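Starch synthase I (Hordeum vulgare, PDB 4HLN) belongs to the starch synthase family of plant glycosyltransferases, with two Rossmann-like domains and a pocket that binds a glycan. Local coordinates at residues Ala422-Glu427 / Ile511-Asp516; Asp439-Gly444 / Thr589-Lys594; Gly538-Val543 / Thr567-Ser572. All blocks are in the same frame, centred on the assembly; numbering follows the deposited sequence.

In the fold
All three contacts lie in the same Rossmann-like domain, around its six-stranded parallel sheet. Contacts 1 and 2, with centres about 12 Å apart, meet at the start of strand 442-446, where Lys425 NZ is hydrogen-bonded to Val440 O at 2.7 Å and Asp516 N lies 2.8 Å from Leu442 O, a probable hydrogen bond. Contact 3 is at the far edge of the sheet, its centre about 17 Å from that of contact 1 and about 13 Å from that of contact 2; Asp516 O, 3.0 Å from Val540 N, ties it to contact 1. Thr589 OG1 packs 3.7 Å from Trp569 CZ2 between contacts 2 and 3, and with His593 these residues belong to the glycan pocket.

Contact 1 (Ala422-Glu427 / Ile511-Asp516); sequences AKCKAE and ITAGCD
Lys425 and Gly514 carry most of this buried contact, in which helix 419-432 lies against the last turn of helix 505-514. Their CA atoms come within 3.9 Å of each other, since the glycine presents bare backbone to the neighbouring helix. CB and CG of Lys425 rest beside Gly514 O, and the rest of the lysine chain runs on extended past the end of the shorter helix. With CG anti to the backbone nitrogen (chi1 -177°), this chain delivers NZ to Asp516, whose side chain it meets at about a right angle. The salt bridge from NZ to Asp516 OD2 is 2.8 Å long and uses the syn lone pair of the carboxylate oxygen. NZ has its strongest partner in Val440 and also bonds to Glu438 O, while Asp516 OD2 accepts the backbone N-H of Leu442; the buried charges are thus held by the start of strand 442-446 and the residues leading into it, as well as by each other. Away from the salt bridge, Cys424 CB touches Ala513 CB at 4.4 Å, a lighter apolar contact. Cys515 leaves the helical conformation and leads into strand 517-520, a helix-to-strand passage characteristic of the parallel alpha/beta sheet of a Rossmann-like domain.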
loop_
_atom_site.group_PDB
_atom_site.type_symbol
_atom_site.label_atom_id
_atom_site.label_comp_id
_atom_site.label_asym_id
_atom_site.label_seq_id
_atom_site.Cartn_x
_atom_site.Cartn_y
_atom_site.Cartn_z
ATOM N N ALA A 422 -18.511 -7.932 24.112
ATOM C CA ALA A 422 -18.947 -7.100 25.235
ATOM C C ALA A 422 -18.045 -7.272 26.462
ATOM O O ALA A 422 -17.702 -6.300 27.131
ATOM C CB ALA A 422 -20.389 -7.409 25.590
ATOM N N LYS A 423 -17.682 -8.519 26.754
ATOM C CA LYS A 423 -16.750 -8.825 27.825
ATOM C C LYS A 423 -15.364 -8.222 27.570
ATOM O O LYS A 423 -14.736 -7.684 28.481
ATOM C CB LYS A 423 -16.666 -10.336 28.025
ATOM C CG LYS A 423 -18.029 -10.988 28.113
ATOM C CD LYS A 423 -17.955 -12.411 28.621
ATOM C CE LYS A 423 -19.331 -13.076 28.523
ATOM N NZ LYS A 423 -19.359 -14.486 29.026
ATOM N N CYS A 424 -14.897 -8.292 26.329
ATOM C CA CYS A 424 -13.622 -7.684 25.979
ATOM C C CYS A 424 -13.650 -6.196 26.269
ATOM O O CYS A 424 -12.703 -5.654 26.840
ATOM C CB CYS A 424 -13.238 -7.967 24.509
ATOM S SG CYS A 424 -12.701 -9.715 24.207
ATOM N N LYS A 425 -14.742 -5.544 25.887
ATOM C CA LYS A 425 -14.894 -4.108 26.123
ATOM C C LYS A 425 -14.844 -3.758 27.604
ATOM O O LYS A 425 -14.240 -2.754 27.998
ATOM C CB LYS A 425 -16.214 -3.594 25.546
ATOM C CG LYS A 425 -16.397 -2.090 25.699
ATOM C CD LYS A 425 -17.798 -1.685 25.296
ATOM C CE LYS A 425 -17.985 -0.188 25.342
ATOM N NZ LYS A 425 -19.261 0.186 24.689
ATOM N N ALA A 426 -15.501 -4.581 28.415
ATOM C CA ALA A 426 -15.574 -4.333 29.837
ATOM C C ALA A 426 -14.182 -4.515 30.407
ATOM O O ALA A 426 -13.695 -3.684 31.175
ATOM C CB ALA A 426 -16.545 -5.278 30.474
ATOM N N GLU A 427 -13.536 -5.600 29.993
ATOM C CA GLU A 427 -12.200 -5.911 30.463
ATOM C C GLU A 427 -11.189 -4.875 30.003
ATOM O O GLU A 427 -10.162 -4.660 30.641
ATOM C CB GLU A 427 -11.791 -7.302 30.001
ATOM C CG GLU A 427 -12.398 -8.400 30.843
ATOM C CD GLU A 427 -12.115 -8.203 32.328
ATOM O OE1 GLU A 427 -10.971 -8.487 32.758
ATOM O OE2 GLU A 427 -13.030 -7.754 33.059
ATOM N N ILE A 511 -7.375 -3.500 22.295
ATOM C CA ILE A 511 -8.062 -2.283 21.897
ATOM C C ILE A 511 -8.932 -2.576 20.692
ATOM O O ILE A 511 -10.101 -2.201 20.653
ATOM C CB ILE A 511 -7.090 -1.143 21.579
ATOM C CG1 ILE A 511 -6.620 -0.497 22.876
ATOM C CG2 ILE A 511 -7.763 -0.095 20.713
ATOM C CD1 ILE A 511 -5.367 0.295 22.719
ATOM N N THR A 512 -8.363 -3.275 19.719
ATOM C CA THR A 512 -9.092 -3.581 18.497
ATOM C C THR A 512 -10.366 -4.335 18.829
ATOM O O THR A 512 -11.437 -4.020 18.305
ATOM C CB THR A 512 -8.235 -4.401 17.536
ATOM O OG1 THR A 512 -7.040 -3.673 17.259
ATOM C CG2 THR A 512 -8.974 -4.662 16.231
ATOM N N ALA A 513 -10.251 -5.317 19.719
ATOM C CA ALA A 513 -11.411 -6.108 20.109
ATOM C C ALA A 513 -12.367 -5.341 21.014
ATOM O O ALA A 513 -13.575 -5.481 20.878
ATOM C CB ALA A 513 -10.981 -7.432 20.764
ATOM N N GLY A 514 -11.829 -4.529 21.924
ATOM C CA GLY A 514 -12.642 -3.864 22.931
ATOM C C GLY A 514 -13.481 -2.703 22.432
ATOM O O GLY A 514 -14.639 -2.551 22.837
ATOM N N CYS A 515 -12.899 -1.894 21.548
ATOM C CA CYS A 515 -13.559 -0.703 21.003
ATOM C C CYS A 515 -14.721 -1.006 20.082
ATOM O O CYS A 515 -14.770 -2.057 19.440
ATOM C CB CYS A 515 -12.567 0.156 20.218
ATOM S SG CYS A 515 -11.275 0.882 21.217
ATOM N N ASP A 516 -15.635 -0.047 19.996
ATOM C CA ASP A 516 -16.795 -0.166 19.125
ATOM C C ASP A 516 -16.453 0.412 17.768
ATOM O O ASP A 516 -16.877 -0.107 16.732
ATOM C CB ASP A 516 -17.991 0.562 19.739
ATOM C CG ASP A 516 -18.349 0.026 21.121
ATOM O OD1 ASP A 516 -18.585 -1.201 21.247
ATOM O OD2 ASP A 516 -18.363 0.828 22.084
#

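Contact 2 (Asp439-Gly444 / Thr589-Lys594); sequences DVPLIG and TFREHK. With GLC (alpha-D-glucopyranose), chain B.
Pro441 meets Phe590 and Arg591 where the entry to strand 442-446, in the parallel sheet of this Rossmann-like domain, is covered by the end of helix 576-592. The apolar part pairs Pro441 with Phe590: the proline ring crosses the phenyl ring at a slant, CG lying 3.8 Å from Phe590 CD2. Phe590 points at the strand entry, its CG anti to the backbone nitrogen (chi1 169°), which brings CE2 up to Asp439 O at the ring edge, 3.5 Å away. Lys594 NZ lies over one face of the same ring, and Trp597 meets it edge-to-face.

Flat-group packing follows with Arg591. The bend at chi3 turns the guanidinium toward the strand entry, one face on Pro441 CD, which lies 3.1 Å from the guanidinium plane and toward its rim. No hydrogen bond joins the two segments; NH1 instead donates to the carbonyl oxygen of Asp469, and Asp439 OD2 pairs with Arg437.

The contacts to sugar are made at this same helix end, where His593, the first residue past helix 576-592, faces away from the strand into the glycan pocket, which Glu564 and Ser596 also line. C2 of the chain B glucose packs 3.5 Å above one face of the His593 imidazole, toward its rim. The polar contact is a hydrogen bond between NE2 of His593 and O6 of that glucose at 3.2 Å.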
loop_
_atom_site.group_PDB
_atom_site.type_symbol
_atom_site.label_atom_id
_atom_site.label_comp_id
_atom_site.label_asym_id
_atom_site.label_seq_id
_atom_site.Cartn_x
_atom_site.Cartn_y
_atom_site.Cartn_z
ATOM N N ASP A 439 -22.888 0.921 27.553
ATOM C CA ASP A 439 -23.727 1.718 26.674
ATOM C C ASP A 439 -22.974 2.862 25.998
ATOM O O ASP A 439 -23.389 3.363 24.948
ATOM C CB ASP A 439 -24.896 2.278 27.496
ATOM C CG ASP A 439 -24.469 2.726 28.906
ATOM O OD1 ASP A 439 -24.409 1.882 29.838
ATOM O OD2 ASP A 439 -24.200 3.931 29.080
ATOM N N VAL A 440 -21.874 3.279 26.617
ATOM C CA VAL A 440 -21.060 4.375 26.110
ATOM C C VAL A 440 -20.249 3.910 24.889
ATOM O O VAL A 440 -19.735 2.792 24.872
ATOM C CB VAL A 440 -20.108 4.890 27.217
ATOM C CG1 VAL A 440 -19.079 3.823 27.560
ATOM C CG2 VAL A 440 -19.412 6.158 26.794
ATOM N N PRO A 441 -20.151 4.761 23.850
ATOM C CA PRO A 441 -19.330 4.469 22.670
ATOM C C PRO A 441 -17.848 4.552 23.002
ATOM O O PRO A 441 -17.383 5.584 23.493
ATOM C CB PRO A 441 -19.687 5.602 21.704
ATOM C CG PRO A 441 -20.966 6.171 22.220
ATOM C CD PRO A 441 -20.895 6.020 23.693
ATOM N N LEU A 442 -17.118 3.476 22.739
ATOM C CA LEU A 442 -15.688 3.447 22.993
ATOM C C LEU A 442 -14.926 3.466 21.675
ATOM O O LEU A 442 -15.153 2.633 20.796
ATOM C CB LEU A 442 -15.320 2.221 23.819
ATOM C CG LEU A 442 -13.827 1.958 24.035
ATOM C CD1 LEU A 442 -13.081 3.203 24.479
ATOM C CD2 LEU A 442 -13.642 0.838 25.044
ATOM N N ILE A 443 -14.025 4.431 21.547
ATOM C CA ILE A 443 -13.350 4.695 20.291
ATOM C C ILE A 443 -11.849 4.569 20.428
ATOM O O ILE A 443 -11.262 5.052 21.403
ATOM C CB ILE A 443 -13.655 6.101 19.813
ATOM C CG1 ILE A 443 -15.142 6.222 19.509
ATOM C CG2 ILE A 443 -12.847 6.422 18.575
ATOM C CD1 ILE A 443 -15.619 7.638 19.446
ATOM N N GLY A 444 -11.236 3.925 19.434
ATOM C CA GLY A 444 -9.809 3.666 19.444
ATOM C C GLY A 444 -9.060 4.318 18.292
ATOM O O GLY A 444 -9.569 4.432 17.165
ATOM N N THR A 589 -25.866 6.056 15.219
ATOM C CA THR A 589 -26.194 4.710 14.784
ATOM C C THR A 589 -25.921 3.669 15.872
ATOM O O THR A 589 -26.686 2.720 16.050
ATOM C CB THR A 589 -25.364 4.360 13.563
ATOM O OG1 THR A 589 -25.428 5.448 12.627
ATOM C CG2 THR A 589 -25.864 3.067 12.918
ATOM N N PHE A 590 -24.825 3.854 16.599
ATOM C CA PHE A 590 -24.430 2.913 17.632
ATOM C C PHE A 590 -25.444 2.895 18.766
ATOM O O PHE A 590 -25.801 1.827 19.269
ATOM C CB PHE A 590 -23.037 3.252 18.173
ATOM C CG PHE A 590 -22.665 2.485 19.416
ATOM C CD1 PHE A 590 -22.356 1.127 19.352
ATOM C CD2 PHE A 590 -22.626 3.114 20.650
ATOM C CE1 PHE A 590 -22.019 0.416 20.500
ATOM C CE2 PHE A 590 -22.289 2.409 21.793
ATOM C CZ PHE A 590 -21.989 1.058 21.719
ATOM N N ARG A 591 -25.911 4.075 19.162
ATOM C CA ARG A 591 -26.864 4.183 20.273
ATOM C C ARG A 591 -28.308 3.855 19.880
ATOM O O ARG A 591 -28.977 3.055 20.543
ATOM C CB ARG A 591 -26.813 5.579 20.899
ATOM C CG ARG A 591 -25.424 6.143 21.012
ATOM C CD ARG A 591 -25.396 7.341 21.936
ATOM N NE ARG A 591 -25.080 6.958 23.310
ATOM C CZ ARG A 591 -24.089 7.491 24.022
ATOM N NH1 ARG A 591 -23.319 8.440 23.481
ATOM N NH2 ARG A 591 -23.876 7.079 25.272
ATOM N N GLU A 592 -28.774 4.466 18.796
ATOM C CA GLU A 592 -30.182 4.431 18.432
ATOM C C GLU A 592 -30.608 3.255 17.552
ATOM O O GLU A 592 -31.761 2.832 17.610
ATOM C CB GLU A 592 -30.574 5.756 17.789
ATOM C CG GLU A 592 -30.376 6.942 18.725
ATOM C CD GLU A 592 -29.922 8.196 17.989
ATOM O OE1 GLU A 592 -29.260 9.057 18.624
ATOM O OE2 GLU A 592 -30.224 8.313 16.776
ATOM N N HIS A 593 -29.701 2.714 16.745
ATOM C CA HIS A 593 -30.064 1.567 15.910
ATOM C C HIS A 593 -29.100 0.401 16.049
ATOM O O HIS A 593 -28.395 0.051 15.101
ATOM C CB HIS A 593 -30.210 1.986 14.446
ATOM C CG HIS A 593 -30.943 3.276 14.273
ATOM N ND1 HIS A 593 -30.364 4.499 14.540
ATOM C CD2 HIS A 593 -32.219 3.535 13.902
ATOM C CE1 HIS A 593 -31.244 5.458 14.319
ATOM N NE2 HIS A 593 -32.378 4.900 13.932
ATOM N N LYS A 594 -29.084 -0.200 17.237
ATOM C CA LYS A 594 -28.253 -1.374 17.494
ATOM C C LYS A 594 -28.407 -2.453 16.413
ATOM O O LYS A 594 -27.409 -3.019 15.958
ATOM C CB LYS A 594 -28.547 -1.968 18.875
ATOM C CG LYS A 594 -28.382 -0.992 20.034
ATOM C CD LYS A 594 -26.922 -0.768 20.431
ATOM C CE LYS A 594 -26.835 0.017 21.744
ATOM N NZ LYS A 594 -25.442 0.239 22.230
HETATM C C1 GLC B . -31.131 5.097 10.398
HETATM C C2 GLC B . -31.143 3.574 10.531
HETATM C C3 GLC B . -32.020 2.884 9.484
HETATM C C4 GLC B . -33.434 3.468 9.419
HETATM C C5 GLC B . -33.509 4.946 9.841
HETATM C C6 GLC B . -34.806 5.135 10.627
HETATM O O2 GLC B . -29.824 3.082 10.509
HETATM O O3 GLC B . -32.141 1.525 9.832
HETATM O O4 GLC B . -34.013 3.330 8.116
HETATM O O5 GLC B . -32.467 5.477 10.656
HETATM O O6 GLC B . -34.554 5.850 11.820
#

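Contact 3 (Gly538-Val543 / Thr567-Ser572); sequences GTVPVV and TGWAFS. With GLC (alpha-D-glucopyranose), chain C.
Val542 and Val543 pair with Trp569 and Ala570 as neighbouring parallel strands, 540-543 and 569-571, at one edge of the six-stranded sheet in this Rossmann-like domain. The two directions differ by just 4°, and the strand axes approach to 4.8 Å. Three backbone hydrogen bonds join them in the alternating pattern of parallel pairing: Trp569 N to Pro541 O at 3.0 Å, Val543 N to Trp569 O at 2.9 Å, and Phe571 N to Val543 O at 2.9 Å. The carbonyls are also approached by CA-H groups, that of Val542 reaching Trp569 O and that of Ala570 reaching Val543 O.

Packing is dense on the face that carries Val542 and Trp569. The chi1 of Val540 (174°) turns CG1 away from the backbone N and onto the six-membered part of the indole, 3.8 Å from Trp569 CZ3. Val542 divides its branches: CG2 goes to the Trp569 CB side, whereas CG1 meets Phe571 CE1 at 3.9 Å, the two side chains crossing at about a right angle. Helices 576-592 and 594-606 close over this face, with Ala586 of the first and Trp597 and Leu600 of the second touching the indole.

On the face bearing Val543 and Ala570 the side chains meet more loosely, although Val543 is itself buried. Val543 CG1 and Ala570 CB come no nearer than 4.1 Å, and Ala570, on the outermost strand, is partly exposed. Val553, from a loop, does cover Val543 and Pro541.

At its pyrrole edge the indole reaches the glycan pocket: O6 of the chain C glucose lies in the ring plane and accepts a weak, bent hydrogen bond (133° at the hydrogen) from Trp569 NE1, 2.8 Å away.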
loop_
_atom_site.group_PDB
_atom_site.type_symbol
_atom_site.label_atom_id
_atom_site.label_comp_id
_atom_site.label_asym_id
_atom_site.label_seq_id
_atom_site.Cartn_x
_atom_site.Cartn_y
_atom_site.Cartn_z
ATOM N N GLY A 538 -15.126 -6.950 14.082
ATOM C CA GLY A 538 -16.422 -6.351 14.355
ATOM C C GLY A 538 -16.301 -4.967 14.965
ATOM O O GLY A 538 -17.209 -4.475 15.634
ATOM N N THR A 539 -15.156 -4.336 14.746
ATOM C CA THR A 539 -14.978 -2.964 15.166
ATOM C C THR A 539 -15.159 -2.088 13.945
ATOM O O THR A 539 -14.457 -2.242 12.948
ATOM C CB THR A 539 -13.606 -2.752 15.793
ATOM O OG1 THR A 539 -13.457 -3.662 16.889
ATOM C CG2 THR A 539 -13.446 -1.309 16.289
ATOM N N VAL A 540 -16.129 -1.187 14.020
ATOM C CA VAL A 540 -16.509 -0.396 12.866
ATOM C C VAL A 540 -15.505 0.713 12.630
ATOM O O VAL A 540 -15.234 1.525 13.510
ATOM C CB VAL A 540 -17.924 0.179 13.001
ATOM C CG1 VAL A 540 -18.211 1.115 11.855
ATOM C CG2 VAL A 540 -18.940 -0.937 13.010
ATOM N N PRO A 541 -14.929 0.730 11.433
ATOM C CA PRO A 541 -13.905 1.718 11.126
ATOM C C PRO A 541 -14.493 3.027 10.630
ATOM O O PRO A 541 -15.488 3.036 9.904
ATOM C CB PRO A 541 -13.104 1.036 10.013
ATOM C CG PRO A 541 -14.088 0.164 9.319
ATOM C CD PRO A 541 -15.002 -0.332 10.415
ATOM N N VAL A 542 -13.872 4.123 11.051
ATOM C CA VAL A 542 -14.121 5.441 10.486
ATOM C C VAL A 542 -12.799 5.975 9.928
ATOM O O VAL A 542 -11.839 6.211 10.662
ATOM C CB VAL A 542 -14.671 6.410 11.543
ATOM C CG1 VAL A 542 -14.570 7.857 11.057
ATOM C CG2 VAL A 542 -16.096 6.036 11.909
ATOM N N VAL A 543 -12.756 6.169 8.621
ATOM C CA VAL A 543 -11.497 6.390 7.942
ATOM C C VAL A 543 -11.576 7.516 6.905
ATOM O O VAL A 543 -12.628 7.752 6.305
ATOM C CB VAL A 543 -11.048 5.078 7.273
ATOM C CG1 VAL A 543 -12.132 4.572 6.336
ATOM C CG2 VAL A 543 -9.735 5.266 6.538
ATOM N N THR A 567 -19.835 -1.000 5.571
ATOM C CA THR A 567 -19.012 -1.641 6.591
ATOM C C THR A 567 -18.485 -0.667 7.629
ATOM O O THR A 567 -17.932 -1.080 8.642
ATOM C CB THR A 567 -17.802 -2.357 5.966
ATOM O OG1 THR A 567 -17.214 -1.517 4.966
ATOM C CG2 THR A 567 -18.226 -3.668 5.337
ATOM N N GLY A 568 -18.646 0.622 7.364
ATOM C CA GLY A 568 -18.209 1.652 8.286
ATOM C C GLY A 568 -18.444 3.015 7.672
ATOM O O GLY A 568 -19.310 3.166 6.824
ATOM N N TRP A 569 -17.679 4.014 8.085
ATOM C CA TRP A 569 -17.785 5.321 7.451
ATOM C C TRP A 569 -16.460 5.821 6.914
ATOM O O TRP A 569 -15.487 5.935 7.651
ATOM C CB TRP A 569 -18.355 6.350 8.419
ATOM C CG TRP A 569 -19.807 6.188 8.639
ATOM C CD1 TRP A 569 -20.809 6.822 7.974
ATOM C CD2 TRP A 569 -20.436 5.329 9.594
ATOM N NE1 TRP A 569 -22.029 6.414 8.456
ATOM C CE2 TRP A 569 -21.827 5.493 9.451
ATOM C CE3 TRP A 569 -19.959 4.436 10.554
ATOM C CZ2 TRP A 569 -22.745 4.796 10.229
ATOM C CZ3 TRP A 569 -20.871 3.742 11.323
ATOM C CH2 TRP A 569 -22.247 3.926 11.159
ATOM N N ALA A 570 -16.431 6.125 5.625
ATOM C CA ALA A 570 -15.301 6.832 5.040
ATOM C C ALA A 570 -15.724 8.274 4.802
ATOM O O ALA A 570 -16.793 8.527 4.248
ATOM C CB ALA A 570 -14.867 6.176 3.731
ATOM N N PHE A 571 -14.891 9.215 5.228
ATOM C CA PHE A 571 -15.220 10.628 5.103
ATOM C C PHE A 571 -14.165 11.384 4.315
ATOM O O PHE A 571 -12.981 11.071 4.378
ATOM C CB PHE A 571 -15.373 11.263 6.485
ATOM C CG PHE A 571 -14.086 11.330 7.269
ATOM C CD1 PHE A 571 -13.685 10.261 8.067
ATOM C CD2 PHE A 571 -13.277 12.456 7.211
ATOM C CE1 PHE A 571 -12.508 10.321 8.796
ATOM C CE2 PHE A 571 -12.091 12.518 7.941
ATOM C CZ PHE A 571 -11.707 11.451 8.733
ATOM N N SER A 572 -14.614 12.396 3.584
ATOM C CA SER A 572 -13.722 13.277 2.847
ATOM C C SER A 572 -14.410 14.625 2.735
ATOM O O SER A 572 -15.627 14.689 2.573
ATOM C CB SER A 572 -13.419 12.714 1.454
ATOM O OG SER A 572 -12.402 13.460 0.811
HETATM C C1 GLC C . -25.168 7.857 2.921
HETATM C C2 GLC C . -26.660 7.622 2.793
HETATM C C3 GLC C . -27.397 7.949 4.101
HETATM C C4 GLC C . -26.712 7.531 5.418
HETATM C C5 GLC C . -25.215 7.826 5.279
HETATM C C6 GLC C . -24.367 7.259 6.403
HETATM O O2 GLC C . -27.138 8.434 1.739
HETATM O O3 GLC C . -28.669 7.349 4.036
HETATM O O4 GLC C . -27.400 8.250 6.455
HETATM O O5 GLC C . -24.725 7.230 4.096
HETATM O O6 GLC C . -23.493 8.259 6.860
#